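Local coordinates for putative flagellar protein FliS (Parabacteroides merdae ATCC 43184, PDB 4YOK) that is of unknown function, a DUF3823-family protein of prealbumin-like fold that joins a transthyretin-like N-terminal domain to an E-set-like C-terminal one, at residues A[7-12]-A[60-65]; A[24-29]-A[143-148]; A[66-71]-A[92-97]; A[182-187]-A[195-200]. One frame throughout, in Å; residues are numbered along the deposited sequence. Where two conformers were deposited one is given.

Interaction 1 of 4, residues A[7-12]-A[60-65]; sequences APESKL and LLFDGE
Ala7 touches Phe62 just before strand 9-18, its CB 3.6 Å from ring atom CD1. Next, the carbonyl of Pro8 takes the backbone N-H of Asp63, with Asp63 N 2.9 Å from Pro8 O. Water 1 donates to the same oxygen and also to Asp63 O. Glu9 pairs with Phe62 as a non-hydrogen-bonded pair whose side chains diverge, yet the Phe62 ring swings back beside the glutamate chain: Glu9 CG lies 3.5 Å from Phe62 CD1, and the carboxylate plane is 33° from that of the ring, with OE2 over one ring face. Glu9 OE2 also meets Leu60 CG at 3.6 Å. Ser10 and Leu61 form the hydrogen-bonded pair, Ser10 N to Leu61 O at 2.8 Å and Leu61 N to Ser10 O at 2.9 Å. With its OG anti to the carbonyl carbon (chi1 -66°), Ser10 donates to Asp63 OD1 at 2.7 Å, meeting the carboxylate on its syn side. Leu12 then packs CD2 on Leu61 CD1, 3.9 Å away. Ser10, Leu12 and Leu61 all rest on Leu88 of strand 83-88, Leu12 also on Val86, and both leucines reach Leu36 of strand 33-37. Thus strand 9-18 lies beside strand 56-62 in one sheet and faces the other sheet of the transthyretin-like sandwich, while its other edge bonds to Thr92 through Lys11.

Interaction 2 of 4, residues A[24-29]-A[143-148]; sequences NLRGTG and FADDVN
Thr28 and Asp145 reach toward each other tip to tip, the hydroxyl donating to the carboxylate on its syn side with OG1 2.7 Å from OD2. The threonine holds OG1 between backbone N and carbonyl carbon (chi1 59°), and the same oxygen accepts from Arg26 NE at 3.1 Å, near the guanidinium plane. Asp145 CG likewise sits between its backbone N and carbonyl carbon (chi1 54°). Arg26 is extended from CG to NE, which makes a salt bridge to Asp145 OD1 at 3.3 Å, the two flat groups turned 48° apart. Val147 CG2 lies over one guanidinium face, 3.6 Å from Arg26 NH1. The loops come from different domains, transthyretin-like and E-set-like. In the second, an Asx turn (Val147 N to Asp145 OD1, on its anti lone pair) is extended to an Asx motif by Asn148 N, 2.8 Å from Asp145 OD1 and above the carboxylate plane. An alanine at Asp145 would probably leave Arg26 without its salt-bridge mate, the Thr28 hydroxyl without this acceptor and the turn without its side-chain bonds. Water 3 links Asp145 OD2 to Gly27 N, water 2 Arg26 NH1 to Asp146 OD1. At the segment's start, Phe143 CD1 meets Thr28 CG2 at 3.7 Å.

Interaction 3 of 4, residues A[66-71]-A[92-97]; sequences YRLTTR and TEVNLE
Strands 66-70 and 92-97 touch without backbone pairing, mainly through side chains, their short axes 8.4 Å apart at closest approach and 39° from parallel. Leu68 and Leu96 have the nearest CA atoms, 7.7 Å apart. The spacing is that of two layers facing each other in a beta sandwich, here the transthyretin-like domain: strand 64-70 lies inside an antiparallel sheet between strands 33-37 and 83-88, whereas strand 92-97 runs parallel to strand 9-18 in the opposing one. Leu68, Val94 and Leu96 all direct their side chains into the space between the layers. Leu68 holds CG anti to the backbone N (chi1 178°). It and Val94 slide past each other in opposite directions, Leu68 CD2 3.9 Å from Val94 CG1. Leu68 CD2 also lies 4.3 Å from Leu96 CB, and one branch therefore bridges two successive inward residues of the facing strand. Val84 of strand 83-88 touches all three of these side chains, and Phe57 and Leu36 add further apolar cover to Leu68. Leu96 in turn spreads its two methyls along the first strand. Its CD1 approaches the backbone at Leu68 O, 3.9 Å away, while the other branch is carried on to Thr70. There the threonine offers its methyl rather than its hydroxyl, and the side chains cross with Thr70 CG2 3.9 Å from Leu96 CD2.

Interaction 4 of 4, residues A[182-187]-A[195-200]; sequences YARVGV and AIYSPV
Ser198 OG takes the backbone N-H of Val185, with Val185 N 3.0 Å from Ser198 OG, and itself donates to Pro199 O. The two strands form an antiparallel beta hairpin at the edge of a sheet in the E-set-like domain, regular where Val187 and Ile196 exchange backbone bonds, Val187 N to Ile196 O being 2.8 Å. Beyond Tyr197 the regular pairing gives way: Ser198 N still donates to Val185 O, but Ser198 O takes the NE-H of Arg184 nearly along the C=O axis, with Arg184 NE 2.9 Å from Ser198 O and 146° at the hydrogen. The Arg184 guanidinium lies flat on the Tyr197 ring, planes 13° apart and centres 4.4 Å apart, an offset stack with NH1 toward the ring's rim. Val200 CG2 lies over the opposite face of the guanidinium, 3.5 Å from Arg184 NE. NH1 and NH2 bond to Ala144 O and Leu25 O, linking the hairpin to both interdomain loops. A leucine in place of Arg184 would probably leave those carbonyls and Ser198 O without their donor and Tyr197 without its stacked partner. Gly186, where a side chain would be tight against the ring, brings its CA to 3.7 Å from Tyr197 CD2.

Overall arrangement
From the N terminus, interaction 1 first joins residues 7-12 to 60-65, closing a loop of 47 intervening residues inside the N-terminal domain. Segment 24-29 lies within that loop but pairs with 143-148, so interaction 2 crosses interaction 1 and spans the two domains. Interaction 3 follows interaction 1 in series and is nested inside the long loop closed by interaction 2; interactions 1 and 3 touch where Lys11 meets Thr92, strands 9-18 and 92-97 being sheet neighbours. Interaction 4, last in the chain, closes a short hairpin in the C-terminal domain. It touches interaction 2, with centres about 9 Å apart, whereas interaction 1 lies about 33 Å from it, centre to centre.

Interaction 1 of 4, residues A[7-12]-A[60-65]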
loop_
_atom_site.group_PDB
_atom_site.type_symbol
_atom_site.label_atom_id
_atom_site.label_comp_id
_atom_site.label_asym_id
_atom_site.label_seq_id
_atom_site.Cartn_x
_atom_site.Cartn_y
_atom_site.Cartn_z
ATOM N N ALA A 7 -24.539 4.390 22.616
ATOM C CA ALA A 7 -23.608 3.458 23.265
ATOM C C ALA A 7 -22.144 3.995 23.276
ATOM O O ALA A 7 -21.776 4.765 22.389
ATOM C CB ALA A 7 -23.661 2.104 22.559
ATOM N N PRO A 8 -21.292 3.601 24.258
ATOM C CA PRO A 8 -19.906 4.106 24.269
ATOM C C PRO A 8 -19.173 3.825 22.947
ATOM O O PRO A 8 -19.280 2.720 22.399
ATOM C CB PRO A 8 -19.270 3.362 25.443
ATOM C CG PRO A 8 -20.418 3.003 26.330
ATOM C CD PRO A 8 -21.547 2.705 25.407
ATOM N N GLU A 9 -18.499 4.863 22.403
ATOM C CA GLU A 9 -17.763 4.805 21.147
ATOM C C GLU A 9 -16.339 5.259 21.327
ATOM O O GLU A 9 -16.070 6.133 22.161
ATOM C CB GLU A 9 -18.424 5.670 20.070
ATOM C CG GLU A 9 -19.508 4.941 19.315
ATOM C CD GLU A 9 -20.068 5.739 18.159
ATOM O OE1 GLU A 9 -20.948 6.598 18.398
ATOM O OE2 GLU A 9 -19.628 5.502 17.010
ATOM N N SER A 10 -15.427 4.668 20.545
ATOM C CA SER A 10 -14.008 4.986 20.604
ATOM C C SER A 10 -13.337 4.879 19.248
ATOM O O SER A 10 -13.789 4.144 18.349
ATOM C CB SER A 10 -13.293 4.075 21.596
ATOM O OG SER A 10 -13.719 4.312 22.924
ATOM N N LYS A 11 -12.210 5.589 19.131
ATOM C CA LYS A 11 -11.388 5.608 17.934
ATOM C C LYS A 11 -10.397 4.433 17.927
ATOM O O LYS A 11 -9.619 4.247 18.872
ATOM C CB LYS A 11 -10.641 6.950 17.838
ATOM C CG LYS A 11 -9.925 7.195 16.509
ATOM C CD LYS A 11 -9.584 8.675 16.375
ATOM C CE LYS A 11 -8.218 8.928 15.788
ATOM N NZ LYS A 11 -7.796 10.342 15.968
ATOM N N LEU A 12 -10.483 3.618 16.888
ATOM C CA LEU A 12 -9.538 2.528 16.640
ATOM C C LEU A 12 -8.589 2.972 15.521
ATOM O O LEU A 12 -9.045 3.353 14.432
ATOM C CB LEU A 12 -10.231 1.205 16.283
ATOM C CG LEU A 12 -9.288 0.045 15.848
ATOM C CD1 LEU A 12 -8.365 -0.446 17.010
ATOM C CD2 LEU A 12 -10.073 -1.091 15.260
ATOM N N LEU A 60 -14.198 5.040 13.856
ATOM C CA LEU A 60 -14.950 5.383 15.061
ATOM C C LEU A 60 -15.944 4.250 15.238
ATOM O O LEU A 60 -16.800 4.042 14.373
ATOM C CB LEU A 60 -15.631 6.771 14.952
ATOM C CG LEU A 60 -16.519 7.185 16.126
ATOM C CD1 LEU A 60 -15.722 7.342 17.422
ATOM C CD2 LEU A 60 -17.289 8.453 15.808
ATOM N N LEU A 61 -15.763 3.441 16.278
ATOM C CA LEU A 61 -16.602 2.266 16.505
ATOM C C LEU A 61 -17.151 2.199 17.923
ATOM O O LEU A 61 -16.613 2.831 18.837
ATOM C CB LEU A 61 -15.790 0.974 16.267
ATOM C CG LEU A 61 -14.997 0.819 14.984
ATOM C CD1 LEU A 61 -13.829 -0.116 15.212
ATOM C CD2 LEU A 61 -15.893 0.339 13.843
ATOM N N PHE A 62 -18.197 1.376 18.110
ATOM C CA PHE A 62 -18.746 1.103 19.425
ATOM C C PHE A 62 -17.749 0.272 20.176
ATOM O O PHE A 62 -17.149 -0.627 19.584
ATOM C CB PHE A 62 -20.093 0.363 19.332
ATOM C CG PHE A 62 -21.208 1.187 18.749
ATOM C CD1 PHE A 62 -21.750 2.252 19.457
ATOM C CD2 PHE A 62 -21.740 0.884 17.500
ATOM C CE1 PHE A 62 -22.775 3.026 18.910
ATOM C CE2 PHE A 62 -22.776 1.648 16.961
ATOM C CZ PHE A 62 -23.292 2.709 17.674
ATOM N N ASP A 63 -17.542 0.578 21.467
ATOM C CA ASP A 63 -16.620 -0.166 22.317
ATOM C C ASP A 63 -17.027 -1.636 22.357
ATOM O O ASP A 63 -18.220 -1.955 22.338
ATOM C CB ASP A 63 -16.590 0.427 23.752
ATOM C CG ASP A 63 -15.866 1.769 23.896
ATOM O OD1 ASP A 63 -15.646 2.451 22.855
ATOM O OD2 ASP A 63 -15.563 2.165 25.057
ATOM N N GLY A 64 -16.034 -2.506 22.339
ATOM C CA GLY A 64 -16.247 -3.945 22.371
ATOM C C GLY A 64 -15.064 -4.708 21.822
ATOM O O GLY A 64 -14.020 -4.121 21.515
ATOM N N GLU A 65 -15.237 -6.029 21.698
ATOM C CA GLU A 65 -14.214 -6.944 21.207
ATOM C C GLU A 65 -14.416 -7.193 19.721
ATOM O O GLU A 65 -15.531 -7.470 19.280
ATOM C CB GLU A 65 -14.254 -8.261 21.999
ATOM C CG GLU A 65 -13.038 -9.137 21.759
ATOM C CD GLU A 65 -12.794 -10.167 22.841
ATOM O OE1 GLU A 65 -13.460 -11.226 22.815
ATOM O OE2 GLU A 65 -11.932 -9.915 23.714
HETATM O O HOH W 1 -20.190 0.183 22.969
#

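Interaction 2 of 4, residues A[24-29]-A[143-148]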
loop_
_atom_site.group_PDB
_atom_site.type_symbol
_atom_site.label_atom_id
_atom_site.label_comp_id
_atom_site.label_asym_id
_atom_site.label_seq_id
_atom_site.Cartn_x
_atom_site.Cartn_y
_atom_site.Cartn_z
ATOM N N ASN A 24 3.556 0.299 2.398
ATOM C CA ASN A 24 3.186 1.389 1.487
ATOM C C ASN A 24 2.249 0.798 0.417
ATOM O O ASN A 24 2.638 -0.124 -0.296
ATOM C CB ASN A 24 4.464 1.967 0.886
ATOM C CG ASN A 24 5.433 2.451 1.948
ATOM O OD1 ASN A 24 6.415 1.791 2.321
ATOM N ND2 ASN A 24 5.112 3.548 2.537
ATOM N N LEU A 25 0.999 1.252 0.391
ATOM C CA LEU A 25 -0.044 0.678 -0.463
ATOM C C LEU A 25 -0.798 1.705 -1.293
ATOM O O LEU A 25 -0.622 2.905 -1.114
ATOM C CB LEU A 25 -1.062 -0.024 0.479
ATOM C CG LEU A 25 -0.479 -1.118 1.428
ATOM C CD1 LEU A 25 -1.467 -1.487 2.499
ATOM C CD2 LEU A 25 -0.069 -2.357 0.652
ATOM N N ARG A 26 -1.717 1.222 -2.130
ATOM C CA ARG A 26 -2.617 2.122 -2.848
ATOM C C ARG A 26 -3.687 2.499 -1.839
ATOM O O ARG A 26 -4.417 1.615 -1.349
ATOM C CB ARG A 26 -3.217 1.459 -4.094
ATOM C CG ARG A 26 -4.315 2.357 -4.693
ATOM C CD ARG A 26 -4.778 1.939 -6.086
ATOM N NE ARG A 26 -5.893 2.819 -6.476
ATOM C CZ ARG A 26 -6.994 2.436 -7.110
ATOM N NH1 ARG A 26 -7.136 1.175 -7.512
ATOM N NH2 ARG A 26 -7.961 3.311 -7.358
ATOM N N GLY A 27 -3.717 3.776 -1.487
ATOM C CA GLY A 27 -4.633 4.271 -0.463
ATOM C C GLY A 27 -5.851 4.980 -0.997
ATOM O O GLY A 27 -6.470 5.747 -0.267
ATOM N N THR A 28 -6.194 4.748 -2.272
ATOM C CA THR A 28 -7.345 5.394 -2.933
ATOM C C THR A 28 -8.302 4.362 -3.527
ATOM O O THR A 28 -7.894 3.222 -3.760
ATOM C CB THR A 28 -6.851 6.298 -4.077
ATOM O OG1 THR A 28 -6.118 5.495 -5.014
ATOM C CG2 THR A 28 -6.010 7.507 -3.585
ATOM N N GLY A 29 -9.523 4.801 -3.853
ATOM C CA GLY A 29 -10.530 4.003 -4.554
ATOM C C GLY A 29 -10.929 2.694 -3.900
ATOM O O GLY A 29 -11.402 1.790 -4.587
ATOM N N PHE A 143 -0.892 11.960 -3.406
ATOM C CA PHE A 143 -1.381 10.608 -3.733
ATOM C C PHE A 143 -0.796 10.128 -5.051
ATOM O O PHE A 143 -0.953 10.799 -6.082
ATOM C CB PHE A 143 -2.926 10.579 -3.807
ATOM C CG PHE A 143 -3.573 10.765 -2.455
ATOM C CD1 PHE A 143 -3.723 9.689 -1.583
ATOM C CD2 PHE A 143 -4.021 12.017 -2.048
ATOM C CE1 PHE A 143 -4.315 9.862 -0.329
ATOM C CE2 PHE A 143 -4.607 12.192 -0.788
ATOM C CZ PHE A 143 -4.755 11.109 0.063
ATOM N N ALA A 144 -0.130 8.968 -5.026
ATOM C CA ALA A 144 0.443 8.383 -6.251
ATOM C C ALA A 144 0.265 6.893 -6.215
ATOM O O ALA A 144 0.667 6.261 -5.240
ATOM C CB ALA A 144 1.927 8.740 -6.385
ATOM N N ASP A 145 -0.353 6.320 -7.250
ATOM C CA ASP A 145 -0.517 4.862 -7.346
ATOM C C ASP A 145 -0.751 4.473 -8.813
ATOM O O ASP A 145 -0.655 5.338 -9.692
ATOM C CB ASP A 145 -1.624 4.335 -6.399
ATOM C CG ASP A 145 -2.959 5.019 -6.579
ATOM O OD1 ASP A 145 -3.558 4.865 -7.666
ATOM O OD2 ASP A 145 -3.456 5.637 -5.592
ATOM N N ASP A 146 -1.009 3.182 -9.088
ATOM C CA ASP A 146 -1.173 2.688 -10.460
ATOM C C ASP A 146 -2.343 3.360 -11.226
ATOM O O ASP A 146 -2.311 3.387 -12.456
ATOM C CB ASP A 146 -1.313 1.153 -10.491
ATOM C CG ASP A 146 -2.392 0.542 -9.619
ATOM O OD1 ASP A 146 -3.168 1.299 -9.011
ATOM O OD2 ASP A 146 -2.425 -0.700 -9.503
ATOM N N VAL A 147 -3.336 3.933 -10.497
ATOM C CA VAL A 147 -4.501 4.610 -11.113
ATOM C C VAL A 147 -4.340 6.124 -10.985
ATOM O O VAL A 147 -4.657 6.852 -11.916
ATOM C CB VAL A 147 -5.851 4.132 -10.476
ATOM C CG1 VAL A 147 -7.053 4.908 -11.028
ATOM C CG2 VAL A 147 -6.054 2.634 -10.668
ATOM N N ASN A 148 -3.874 6.596 -9.826
ATOM C CA ASN A 148 -3.755 8.014 -9.521
ATOM C C ASN A 148 -2.370 8.499 -9.773
ATOM O O ASN A 148 -1.512 8.388 -8.917
ATOM C CB ASN A 148 -4.152 8.288 -8.071
ATOM C CG ASN A 148 -5.581 7.956 -7.800
ATOM O OD1 ASN A 148 -5.929 6.800 -7.520
ATOM N ND2 ASN A 148 -6.441 8.950 -7.960
HETATM O O HOH W 2 -5.105 -0.634 -8.255
HETATM O O HOH W 3 -2.302 5.652 -3.166
#

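Interaction 3 of 4, residues A[66-71]-A[92-97]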
loop_
_atom_site.group_PDB
_atom_site.type_symbol
_atom_site.label_atom_id
_atom_site.label_comp_id
_atom_site.label_asym_id
_atom_site.label_seq_id
_atom_site.Cartn_x
_atom_site.Cartn_y
_atom_site.Cartn_z
ATOM N N TYR A 66 -13.332 -7.064 18.954
ATOM C CA TYR A 66 -13.347 -7.234 17.501
ATOM C C TYR A 66 -12.240 -8.122 17.016
ATOM O O TYR A 66 -11.195 -8.243 17.673
ATOM C CB TYR A 66 -13.167 -5.874 16.798
ATOM C CG TYR A 66 -14.305 -4.905 16.982
ATOM C CD1 TYR A 66 -15.385 -4.894 16.105
ATOM C CD2 TYR A 66 -14.286 -3.964 18.010
ATOM C CE1 TYR A 66 -16.432 -3.987 16.258
ATOM C CE2 TYR A 66 -15.334 -3.062 18.183
ATOM C CZ TYR A 66 -16.408 -3.081 17.309
ATOM O OH TYR A 66 -17.440 -2.187 17.469
ATOM N N ARG A 67 -12.455 -8.699 15.828
ATOM C CA ARG A 67 -11.445 -9.500 15.143
ATOM C C ARG A 67 -11.124 -8.801 13.826
ATOM O O ARG A 67 -11.974 -8.704 12.934
ATOM C CB ARG A 67 -11.875 -10.966 14.939
ATOM C CG ARG A 67 -10.731 -11.847 14.414
ATOM C CD ARG A 67 -11.091 -13.323 14.382
ATOM N NE ARG A 67 -11.776 -13.690 13.140
ATOM C CZ ARG A 67 -13.094 -13.826 13.011
ATOM N NH1 ARG A 67 -13.895 -13.635 14.055
ATOM N NH2 ARG A 67 -13.619 -14.161 11.840
ATOM N N LEU A 68 -9.896 -8.238 13.742
ATOM C CA LEU A 68 -9.424 -7.506 12.571
ATOM C C LEU A 68 -8.716 -8.467 11.612
ATOM O O LEU A 68 -7.745 -9.128 12.015
ATOM C CB LEU A 68 -8.494 -6.379 13.017
ATOM C CG LEU A 68 -7.861 -5.538 11.907
ATOM C CD1 LEU A 68 -8.920 -4.718 11.137
ATOM C CD2 LEU A 68 -6.813 -4.631 12.505
ATOM N N THR A 69 -9.210 -8.563 10.346
ATOM C CA THR A 69 -8.598 -9.493 9.391
ATOM C C THR A 69 -8.445 -8.886 8.000
ATOM O O THR A 69 -9.055 -7.861 7.684
ATOM C CB THR A 69 -9.409 -10.819 9.337
ATOM O OG1 THR A 69 -8.692 -11.799 8.593
ATOM C CG2 THR A 69 -10.787 -10.649 8.737
ATOM N N THR A 70 -7.622 -9.559 7.151
ATOM C CA THR A 70 -7.458 -9.136 5.763
ATOM C C THR A 70 -8.711 -9.610 5.014
ATOM O O THR A 70 -9.436 -10.486 5.499
ATOM C CB THR A 70 -6.186 -9.719 5.159
ATOM O OG1 THR A 70 -6.194 -11.144 5.302
ATOM C CG2 THR A 70 -4.924 -9.084 5.717
ATOM N N ARG A 71 -8.963 -9.038 3.851
ATOM C CA ARG A 71 -10.060 -9.443 2.977
ATOM C C ARG A 71 -9.494 -10.490 2.017
ATOM O O ARG A 71 -8.385 -10.312 1.492
ATOM C CB ARG A 71 -10.611 -8.200 2.254
ATOM C CG ARG A 71 -11.839 -8.463 1.389
ATOM C CD ARG A 71 -12.330 -7.165 0.773
ATOM N NE ARG A 71 -13.139 -7.385 -0.430
ATOM C CZ ARG A 71 -14.466 -7.492 -0.445
ATOM N NH1 ARG A 71 -15.160 -7.412 0.686
ATOM N NH2 ARG A 71 -15.109 -7.684 -1.589
ATOM N N THR A 92 -7.718 3.240 21.055
ATOM C CA THR A 92 -6.942 1.997 20.968
ATOM C C THR A 92 -6.162 1.924 19.662
ATOM O O THR A 92 -6.646 2.357 18.606
ATOM C CB THR A 92 -7.901 0.789 21.117
ATOM O OG1 THR A 92 -8.608 0.906 22.353
ATOM C CG2 THR A 92 -7.202 -0.569 21.096
ATOM N N GLU A 93 -4.943 1.369 19.725
ATOM C CA GLU A 93 -4.098 1.214 18.537
ATOM C C GLU A 93 -3.650 -0.232 18.402
ATOM O O GLU A 93 -3.291 -0.866 19.394
ATOM C CB GLU A 93 -2.877 2.151 18.582
ATOM C CG GLU A 93 -3.224 3.631 18.612
ATOM C CD GLU A 93 -2.092 4.589 18.925
ATOM O OE1 GLU A 93 -0.922 4.146 18.986
ATOM O OE2 GLU A 93 -2.379 5.793 19.118
ATOM N N VAL A 94 -3.664 -0.748 17.173
ATOM C CA VAL A 94 -3.286 -2.123 16.889
ATOM C C VAL A 94 -2.475 -2.191 15.575
ATOM O O VAL A 94 -2.458 -1.236 14.799
ATOM C CB VAL A 94 -4.595 -2.986 16.821
ATOM C CG1 VAL A 94 -5.469 -2.630 15.601
ATOM C CG2 VAL A 94 -4.285 -4.474 16.851
ATOM N N ASN A 95 -1.765 -3.300 15.369
ATOM C CA ASN A 95 -1.139 -3.545 14.085
ATOM C C ASN A 95 -1.602 -4.917 13.593
ATOM O O ASN A 95 -2.013 -5.761 14.392
ATOM C CB ASN A 95 0.387 -3.406 14.088
ATOM C CG ASN A 95 1.100 -4.553 14.758
ATOM O OD1 ASN A 95 0.867 -4.836 15.923
ATOM N ND2 ASN A 95 1.975 -5.229 14.032
ATOM N N LEU A 96 -1.540 -5.127 12.289
ATOM C CA LEU A 96 -1.889 -6.420 11.717
ATOM C C LEU A 96 -0.734 -6.888 10.848
ATOM O O LEU A 96 -0.396 -6.206 9.894
ATOM C CB LEU A 96 -3.214 -6.333 10.921
ATOM C CG LEU A 96 -3.621 -7.600 10.154
ATOM C CD1 LEU A 96 -3.998 -8.735 11.122
ATOM C CD2 LEU A 96 -4.742 -7.298 9.149
ATOM N N GLU A 97 -0.098 -8.018 11.226
ATOM C CA GLU A 97 1.044 -8.609 10.506
ATOM C C GLU A 97 0.573 -9.445 9.338
ATOM O O GLU A 97 -0.319 -10.296 9.479
ATOM C CB GLU A 97 1.901 -9.509 11.432
ATOM C CG GLU A 97 2.945 -8.776 12.243
ATOM C CD GLU A 97 4.151 -8.261 11.473
ATOM O OE1 GLU A 97 4.848 -9.056 10.798
ATOM O OE2 GLU A 97 4.429 -7.051 11.600
#

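Interaction 4 of 4, residues A[182-187]-A[195-200]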
loop_
_atom_site.group_PDB
_atom_site.type_symbol
_atom_site.label_atom_id
_atom_site.label_comp_id
_atom_site.label_asym_id
_atom_site.label_seq_id
_atom_site.Cartn_x
_atom_site.Cartn_y
_atom_site.Cartn_z
ATOM N N TYR A 182 5.528 14.523 -7.087
ATOM C CA TYR A 182 5.753 13.407 -6.158
ATOM C C TYR A 182 6.057 12.136 -6.936
ATOM O O TYR A 182 5.483 11.926 -8.001
ATOM C CB TYR A 182 4.511 13.203 -5.275
ATOM C CG TYR A 182 4.171 14.380 -4.389
ATOM C CD1 TYR A 182 3.484 15.482 -4.891
ATOM C CD2 TYR A 182 4.500 14.377 -3.033
ATOM C CE1 TYR A 182 3.152 16.561 -4.074
ATOM C CE2 TYR A 182 4.160 15.449 -2.203
ATOM C CZ TYR A 182 3.476 16.532 -2.728
ATOM O OH TYR A 182 3.120 17.595 -1.922
ATOM N N ALA A 183 6.984 11.311 -6.438
ATOM C CA ALA A 183 7.376 10.082 -7.118
ATOM C C ALA A 183 7.082 8.878 -6.259
ATOM O O ALA A 183 7.050 8.975 -5.024
ATOM C CB ALA A 183 8.861 10.118 -7.477
ATOM N N ARG A 184 6.911 7.726 -6.913
ATOM C CA ARG A 184 6.680 6.460 -6.220
ATOM C C ARG A 184 7.038 5.310 -7.148
ATOM O O ARG A 184 6.969 5.449 -8.380
ATOM C CB ARG A 184 5.197 6.340 -5.760
ATOM C CG ARG A 184 5.011 5.486 -4.507
ATOM C CD ARG A 184 3.530 5.392 -4.125
ATOM N NE ARG A 184 3.318 4.911 -2.749
ATOM C CZ ARG A 184 2.149 4.487 -2.269
ATOM N NH1 ARG A 184 1.069 4.473 -3.046
ATOM N NH2 ARG A 184 2.057 4.047 -1.014
ATOM N N VAL A 185 7.367 4.155 -6.570
ATOM C CA VAL A 185 7.568 2.970 -7.399
ATOM C C VAL A 185 6.628 1.880 -6.869
ATOM O O VAL A 185 6.291 1.891 -5.677
ATOM C CB VAL A 185 9.023 2.479 -7.558
ATOM C CG1 VAL A 185 9.852 3.479 -8.376
ATOM C CG2 VAL A 185 9.679 2.174 -6.213
ATOM N N GLY A 186 6.202 0.993 -7.757
ATOM C CA GLY A 186 5.309 -0.106 -7.395
ATOM C C GLY A 186 5.788 -1.436 -7.936
ATOM O O GLY A 186 6.450 -1.479 -8.971
ATOM N N VAL A 187 5.481 -2.526 -7.219
ATOM C CA VAL A 187 5.816 -3.893 -7.615
ATOM C C VAL A 187 4.561 -4.750 -7.422
ATOM O O VAL A 187 4.025 -4.853 -6.312
ATOM C CB VAL A 187 7.048 -4.488 -6.868
ATOM C CG1 VAL A 187 7.255 -5.964 -7.231
ATOM C CG2 VAL A 187 8.319 -3.679 -7.166
ATOM N N ALA A 195 -0.556 -3.948 -5.904
ATOM C CA ALA A 195 0.900 -3.849 -5.782
ATOM C C ALA A 195 1.319 -3.383 -4.381
ATOM O O ALA A 195 0.501 -2.836 -3.611
ATOM C CB ALA A 195 1.426 -2.847 -6.821
ATOM N N ILE A 196 2.620 -3.553 -4.078
ATOM C CA ILE A 196 3.294 -2.957 -2.913
ATOM C C ILE A 196 4.077 -1.790 -3.492
ATOM O O ILE A 196 4.489 -1.839 -4.658
ATOM C CB ILE A 196 4.174 -3.952 -2.099
ATOM C CG1 ILE A 196 4.555 -3.343 -0.704
ATOM C CG2 ILE A 196 5.406 -4.405 -2.885
ATOM C CD1 ILE A 196 4.248 -4.202 0.447
ATOM N N TYR A 197 4.230 -0.727 -2.725
ATOM C CA TYR A 197 4.905 0.466 -3.207
ATOM C C TYR A 197 6.029 0.905 -2.279
ATOM O O TYR A 197 6.168 0.430 -1.149
ATOM C CB TYR A 197 3.871 1.608 -3.314
ATOM C CG TYR A 197 2.738 1.399 -4.307
ATOM C CD1 TYR A 197 1.590 0.696 -3.949
ATOM C CD2 TYR A 197 2.798 1.948 -5.588
ATOM C CE1 TYR A 197 0.544 0.517 -4.853
ATOM C CE2 TYR A 197 1.767 1.763 -6.504
ATOM C CZ TYR A 197 0.646 1.039 -6.133
ATOM O OH TYR A 197 -0.378 0.884 -7.012
ATOM N N SER A 198 6.815 1.853 -2.752
ATOM C CA SER A 198 7.767 2.588 -1.941
ATOM C C SER A 198 6.985 3.690 -1.212
ATOM O O SER A 198 5.852 3.970 -1.614
ATOM C CB SER A 198 8.818 3.228 -2.856
ATOM O OG SER A 198 8.254 4.252 -3.668
ATOM N N PRO A 199 7.541 4.396 -0.208
ATOM C CA PRO A 199 6.865 5.626 0.258
ATOM C C PRO A 199 6.805 6.636 -0.892
ATOM O O PRO A 199 7.589 6.535 -1.855
ATOM C CB PRO A 199 7.818 6.166 1.351
ATOM C CG PRO A 199 8.702 5.021 1.705
ATOM C CD PRO A 199 8.852 4.222 0.458
ATOM N N VAL A 200 5.893 7.602 -0.811
ATOM C CA VAL A 200 5.821 8.679 -1.794
ATOM C C VAL A 200 6.939 9.653 -1.434
ATOM O O VAL A 200 7.089 9.966 -0.249
ATOM C CB VAL A 200 4.422 9.349 -1.771
ATOM C CG1 VAL A 200 4.366 10.610 -2.649
ATOM C CG2 VAL A 200 3.344 8.359 -2.164
#